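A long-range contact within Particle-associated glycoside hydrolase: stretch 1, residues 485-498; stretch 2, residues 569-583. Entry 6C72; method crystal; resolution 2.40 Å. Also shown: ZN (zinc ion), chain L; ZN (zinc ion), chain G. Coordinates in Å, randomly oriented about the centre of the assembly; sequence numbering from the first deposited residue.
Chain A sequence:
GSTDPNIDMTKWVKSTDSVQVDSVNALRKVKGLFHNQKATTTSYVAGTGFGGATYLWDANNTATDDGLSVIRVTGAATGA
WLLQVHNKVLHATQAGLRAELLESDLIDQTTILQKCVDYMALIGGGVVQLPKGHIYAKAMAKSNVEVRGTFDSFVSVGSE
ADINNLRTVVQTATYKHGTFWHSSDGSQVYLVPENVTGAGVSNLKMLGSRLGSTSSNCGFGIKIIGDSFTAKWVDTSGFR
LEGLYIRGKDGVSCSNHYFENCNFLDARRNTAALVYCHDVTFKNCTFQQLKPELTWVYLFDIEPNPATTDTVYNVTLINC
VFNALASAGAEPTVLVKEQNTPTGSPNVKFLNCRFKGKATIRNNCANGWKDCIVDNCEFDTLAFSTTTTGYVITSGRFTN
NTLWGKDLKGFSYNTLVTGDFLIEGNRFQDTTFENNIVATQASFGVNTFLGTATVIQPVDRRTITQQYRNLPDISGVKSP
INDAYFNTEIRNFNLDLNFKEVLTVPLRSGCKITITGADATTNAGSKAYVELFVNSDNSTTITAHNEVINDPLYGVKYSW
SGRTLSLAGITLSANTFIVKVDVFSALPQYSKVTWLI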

# COMPACT_ATOMS: atom_id res chain seq x y z
N TYR A 485 34.79 -31.06 11.23
CA TYR A 485 34.86 -29.63 10.97
C TYR A 485 36.23 -29.22 10.45
O TYR A 485 37.26 -29.76 10.87
CB TYR A 485 34.54 -28.82 12.23
CG TYR A 485 33.14 -29.06 12.73
CD1 TYR A 485 32.86 -30.14 13.55
CD2 TYR A 485 32.10 -28.21 12.38
CE1 TYR A 485 31.57 -30.38 14.00
CE2 TYR A 485 30.82 -28.43 12.83
CZ TYR A 485 30.56 -29.51 13.65
OH TYR A 485 29.27 -29.73 14.10
N PHE A 486 36.22 -28.27 9.52
CA PHE A 486 37.42 -27.63 9.01
C PHE A 486 37.19 -26.13 9.07
O PHE A 486 36.28 -25.62 8.41
CB PHE A 486 37.73 -28.10 7.59
CG PHE A 486 38.90 -27.42 6.96
CD1 PHE A 486 38.73 -26.24 6.27
CD2 PHE A 486 40.17 -27.96 7.05
CE1 PHE A 486 39.80 -25.60 5.68
CE2 PHE A 486 41.25 -27.33 6.46
CZ PHE A 486 41.08 -26.15 5.78
N ASN A 487 37.96 -25.43 9.89
CA ASN A 487 37.86 -23.98 10.04
C ASN A 487 39.22 -23.36 9.83
O ASN A 487 40.23 -23.86 10.33
CB ASN A 487 37.32 -23.55 11.40
CG ASN A 487 35.84 -23.79 11.52
OD1 ASN A 487 35.04 -22.93 11.13
ND2 ASN A 487 35.46 -24.94 12.07
N THR A 488 39.24 -22.25 9.11
CA THR A 488 40.48 -21.57 8.81
C THR A 488 40.35 -20.09 9.16
O THR A 488 39.32 -19.47 8.89
CB THR A 488 40.86 -21.80 7.33
OG1 THR A 488 42.03 -21.06 7.00
CG2 THR A 488 39.75 -21.39 6.41
N GLU A 489 41.36 -19.56 9.85
CA GLU A 489 41.48 -18.14 10.16
C GLU A 489 42.89 -17.67 9.78
O GLU A 489 43.81 -18.47 9.60
CB GLU A 489 41.22 -17.83 11.64
CG GLU A 489 39.77 -17.96 12.07
CD GLU A 489 39.57 -17.70 13.55
OE1 GLU A 489 40.43 -18.13 14.36
OE2 GLU A 489 38.55 -17.07 13.92
N ILE A 490 43.05 -16.35 9.70
CA ILE A 490 44.29 -15.77 9.18
C ILE A 490 44.56 -14.44 9.87
O ILE A 490 43.64 -13.64 10.11
CB ILE A 490 44.20 -15.63 7.64
CG1 ILE A 490 45.58 -15.43 7.01
CG2 ILE A 490 43.20 -14.54 7.24
CD1 ILE A 490 45.57 -15.54 5.47
N ARG A 491 45.83 -14.21 10.20
CA ARG A 491 46.22 -13.01 10.93
C ARG A 491 47.50 -12.46 10.33
O ARG A 491 48.28 -13.20 9.73
CB ARG A 491 46.44 -13.30 12.43
CG ARG A 491 45.20 -13.72 13.17
CD ARG A 491 44.22 -12.56 13.24
NE ARG A 491 42.99 -12.87 13.97
CZ ARG A 491 41.93 -13.45 13.40
NH1 ARG A 491 41.95 -13.76 12.11
NH2 ARG A 491 40.84 -13.69 14.13
N ASN A 492 47.69 -11.16 10.50
CA ASN A 492 48.92 -10.47 10.13
C ASN A 492 49.79 -10.35 11.37
O ASN A 492 49.30 -10.00 12.44
CB ASN A 492 48.57 -9.09 9.56
CG ASN A 492 49.80 -8.26 9.19
OD1 ASN A 492 50.70 -8.05 10.02
ND2 ASN A 492 49.83 -7.74 7.97
N PHE A 493 51.08 -10.67 11.23
CA PHE A 493 52.01 -10.59 12.35
C PHE A 493 53.22 -9.76 11.97
O PHE A 493 53.85 -10.01 10.93
CB PHE A 493 52.46 -11.96 12.84
CG PHE A 493 51.45 -12.64 13.66
CD1 PHE A 493 51.28 -12.30 14.99
CD2 PHE A 493 50.62 -13.59 13.10
CE1 PHE A 493 50.31 -12.91 15.74
CE2 PHE A 493 49.65 -14.21 13.85
CZ PHE A 493 49.48 -13.88 15.16
N ASN A 494 53.55 -8.81 12.82
CA ASN A 494 54.75 -8.01 12.70
C ASN A 494 55.77 -8.62 13.64
O ASN A 494 55.68 -8.45 14.86
CB ASN A 494 54.45 -6.56 13.07
CG ASN A 494 55.64 -5.67 12.93
OD1 ASN A 494 56.59 -5.98 12.21
ND2 ASN A 494 55.65 -4.57 13.67
N LEU A 495 56.73 -9.37 13.09
CA LEU A 495 57.71 -10.09 13.90
C LEU A 495 58.99 -9.28 14.08
O LEU A 495 59.52 -8.71 13.11
CB LEU A 495 58.06 -11.44 13.28
CG LEU A 495 56.92 -12.46 13.12
CD1 LEU A 495 57.44 -13.80 12.64
CD2 LEU A 495 56.16 -12.64 14.44
N ASP A 496 59.51 -9.27 15.30
CA ASP A 496 60.81 -8.70 15.59
C ASP A 496 61.75 -9.85 15.96
O ASP A 496 61.42 -11.02 15.74
CB ASP A 496 60.67 -7.63 16.68
CG ASP A 496 59.92 -8.14 17.90
OD1 ASP A 496 60.26 -9.21 18.42
OD2 ASP A 496 58.95 -7.48 18.32
N LEU A 497 62.90 -9.53 16.56
CA LEU A 497 63.89 -10.57 16.82
C LEU A 497 63.61 -11.40 18.07
O LEU A 497 64.28 -12.42 18.26
CB LEU A 497 65.29 -9.97 16.94
CG LEU A 497 65.71 -9.16 15.71
CD1 LEU A 497 67.18 -8.69 15.83
CD2 LEU A 497 65.45 -9.95 14.44
N ASN A 498 62.65 -11.00 18.90
CA ASN A 498 62.32 -11.77 20.09
C ASN A 498 61.19 -12.73 19.75
O ASN A 498 60.25 -12.36 19.04
CB ASN A 498 61.87 -10.85 21.24
CG ASN A 498 62.99 -9.95 21.76
OD1 ASN A 498 64.14 -10.36 21.90
ND2 ASN A 498 62.64 -8.69 22.05
ZN ZN L . 59.14 -4.87 6.43
ZN ZN G . 58.08 -8.23 20.05
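Stretch 2 (569-583) GITLSANTFIVKVDV

Stretch 2 pairs with stretch 1 as an antiparallel neighbour: strand 576-583 runs beside strand 485-494 with an angle of 169° between their N-to-C directions and a closest axial approach of 4.7 Å. Before the strand, a type I turn from Thr571 to Ala574 is closed by the hydrogen bond from Ala574 N to Thr571 O, 2.8 Å. Along stretch 1, the ring of Phe486 (t rotamer) comes first, its CE2 3.5 Å from Asp582 CB. Asn487 then pairs with Val583 through two hydrogen bonds, Asn487 N to Val583 O at 3.0 Å and Val583 N to Asn487 O at 2.8 Å; a water also links Asn487 ND2 to Val583 O. Thr488 faces Asp582, Thr488 OG1 lying 3.0 Å from Asp582 OD1, the same oxygen that Lys580 NZ holds in a salt bridge at 2.7 Å. Glu489 with Val581, Arg491 with Val579 and Phe493 with Phe577 repeat the two-bond pairing of Asn487, so the ladder closes at every second residue, while the residues between turn their side chains to the other face. There Ile490 sits opposite Lys580 and extends CD1 to within 3.5 Å of Ile578 CG2. The Phe493 ring brings CD2 to 3.4 Å from Val579 CG2. Asn494 OD1 accepts a hydrogen bond from Asn575 ND2 at 2.7 Å, while Asn575 OD1 binds a zinc ion at 2.1 Å. Beyond the strand, Leu495 N still reaches Asn575 O at 2.8 Å; the CA-to-CB bond of Leu495 points toward stretch 2, and its CD1 lies 3.7 Å from Phe577 CD1. Asp496 O receives Gly569 N at 2.7 Å; Asp496 OD2 binds a second zinc ion at 2.1 Å. Leu497 packs CG against Leu572 CD2 at 3.8 Å, and a water donates to both Leu497 O and Gly569 O. The CA-to-CB bond of Asn498 points away, and the residue makes no contact with stretch 2.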

# COMPACT_ATOMS: atom_id res chain seq x y z
N GLY A 569 61.27 -13.09 13.95
CA GLY A 569 61.98 -12.77 12.73
C GLY A 569 63.46 -12.99 12.89
O GLY A 569 63.95 -13.30 13.97
N ILE A 570 64.18 -12.81 11.79
CA ILE A 570 65.63 -12.94 11.76
C ILE A 570 66.31 -11.61 11.50
O ILE A 570 67.34 -11.30 12.10
CB ILE A 570 66.04 -13.97 10.68
CG1 ILE A 570 65.35 -15.31 10.93
CG2 ILE A 570 67.55 -14.14 10.66
CD1 ILE A 570 65.68 -16.37 9.88
N THR A 571 65.73 -10.79 10.63
CA THR A 571 66.23 -9.45 10.38
C THR A 571 65.06 -8.49 10.44
O THR A 571 63.98 -8.78 9.91
CB THR A 571 66.95 -9.39 9.02
OG1 THR A 571 67.94 -10.42 8.97
CG2 THR A 571 67.62 -8.05 8.83
N LEU A 572 65.27 -7.35 11.11
CA LEU A 572 64.16 -6.45 11.41
C LEU A 572 63.45 -5.99 10.14
O LEU A 572 62.22 -5.87 10.12
CB LEU A 572 64.68 -5.27 12.23
CG LEU A 572 65.03 -5.66 13.68
CD1 LEU A 572 65.69 -4.52 14.45
CD2 LEU A 572 63.79 -6.15 14.41
N SER A 573 64.20 -5.78 9.06
CA SER A 573 63.56 -5.35 7.81
C SER A 573 62.62 -6.42 7.27
O SER A 573 61.68 -6.10 6.55
CB SER A 573 64.62 -5.01 6.76
OG SER A 573 65.37 -6.16 6.41
N ALA A 574 62.84 -7.68 7.63
CA ALA A 574 61.99 -8.76 7.18
C ALA A 574 61.05 -9.13 8.33
O ALA A 574 61.28 -10.08 9.09
CB ALA A 574 62.83 -9.94 6.70
N ASN A 575 59.96 -8.38 8.43
CA ASN A 575 59.11 -8.42 9.61
C ASN A 575 57.65 -8.78 9.36
O ASN A 575 56.96 -9.15 10.31
CB ASN A 575 59.14 -7.07 10.34
CG ASN A 575 58.73 -5.94 9.44
OD1 ASN A 575 59.18 -5.87 8.30
ND2 ASN A 575 57.82 -5.10 9.92
N THR A 576 57.14 -8.62 8.14
CA THR A 576 55.71 -8.81 7.90
C THR A 576 55.43 -10.23 7.44
O THR A 576 55.84 -10.63 6.34
CB THR A 576 55.19 -7.81 6.87
OG1 THR A 576 55.50 -6.48 7.31
CG2 THR A 576 53.70 -7.96 6.74
N PHE A 577 54.68 -10.98 8.24
CA PHE A 577 54.34 -12.35 7.92
C PHE A 577 52.83 -12.55 8.02
O PHE A 577 52.17 -11.94 8.85
CB PHE A 577 55.08 -13.32 8.85
CG PHE A 577 56.57 -13.34 8.65
CD1 PHE A 577 57.39 -12.39 9.27
CD2 PHE A 577 57.16 -14.31 7.84
CE1 PHE A 577 58.76 -12.40 9.08
CE2 PHE A 577 58.53 -14.34 7.65
CZ PHE A 577 59.33 -13.39 8.27
N ILE A 578 52.29 -13.39 7.14
CA ILE A 578 50.90 -13.80 7.20
C ILE A 578 50.86 -15.21 7.78
O ILE A 578 51.64 -16.08 7.38
CB ILE A 578 50.24 -13.77 5.82
CG1 ILE A 578 50.40 -12.39 5.14
CG2 ILE A 578 48.79 -14.20 5.94
CD1 ILE A 578 49.69 -11.20 5.83
N VAL A 579 49.95 -15.45 8.72
CA VAL A 579 49.83 -16.74 9.39
C VAL A 579 48.40 -17.25 9.20
O VAL A 579 47.44 -16.61 9.64
CB VAL A 579 50.20 -16.65 10.88
CG1 VAL A 579 50.05 -17.99 11.55
CG2 VAL A 579 51.61 -16.11 11.03
N LYS A 580 48.27 -18.38 8.52
CA LYS A 580 46.97 -19.00 8.28
C LYS A 580 46.92 -20.34 9.02
O LYS A 580 47.89 -21.10 8.99
CB LYS A 580 46.73 -19.19 6.78
CG LYS A 580 45.41 -19.87 6.41
CD LYS A 580 45.24 -19.86 4.90
CE LYS A 580 43.91 -20.44 4.44
NZ LYS A 580 43.83 -21.93 4.60
N VAL A 581 45.80 -20.60 9.70
CA VAL A 581 45.61 -21.83 10.45
C VAL A 581 44.42 -22.59 9.87
O VAL A 581 43.34 -22.03 9.69
CB VAL A 581 45.38 -21.57 11.94
CG1 VAL A 581 45.52 -22.88 12.69
CG2 VAL A 581 46.38 -20.56 12.45
N ASP A 582 44.62 -23.89 9.62
CA ASP A 582 43.56 -24.82 9.25
C ASP A 582 43.37 -25.79 10.41
O ASP A 582 44.32 -26.46 10.82
CB ASP A 582 43.90 -25.59 7.97
CG ASP A 582 44.27 -24.69 6.80
OD1 ASP A 582 43.80 -23.53 6.75
OD2 ASP A 582 45.00 -25.15 5.90
N VAL A 583 42.15 -25.87 10.94
CA VAL A 583 41.85 -26.73 12.08
C VAL A 583 40.88 -27.81 11.63
O VAL A 583 39.81 -27.51 11.08
CB VAL A 583 41.28 -25.94 13.27
CG1 VAL A 583 41.02 -26.87 14.45
CG2 VAL A 583 42.20 -24.79 13.67
O HOH W 1 37.70 -27.04 12.76
O HOH W 2 54.89 -5.87 9.88
O HOH W 3 62.20 -9.35 12.18
O HOH W 4 58.34 -10.38 20.54
O HOH W 5 65.64 -13.58 16.07
O HOH W 6 56.12 -7.92 18.61
O HOH W 7 57.45 -3.33 6.71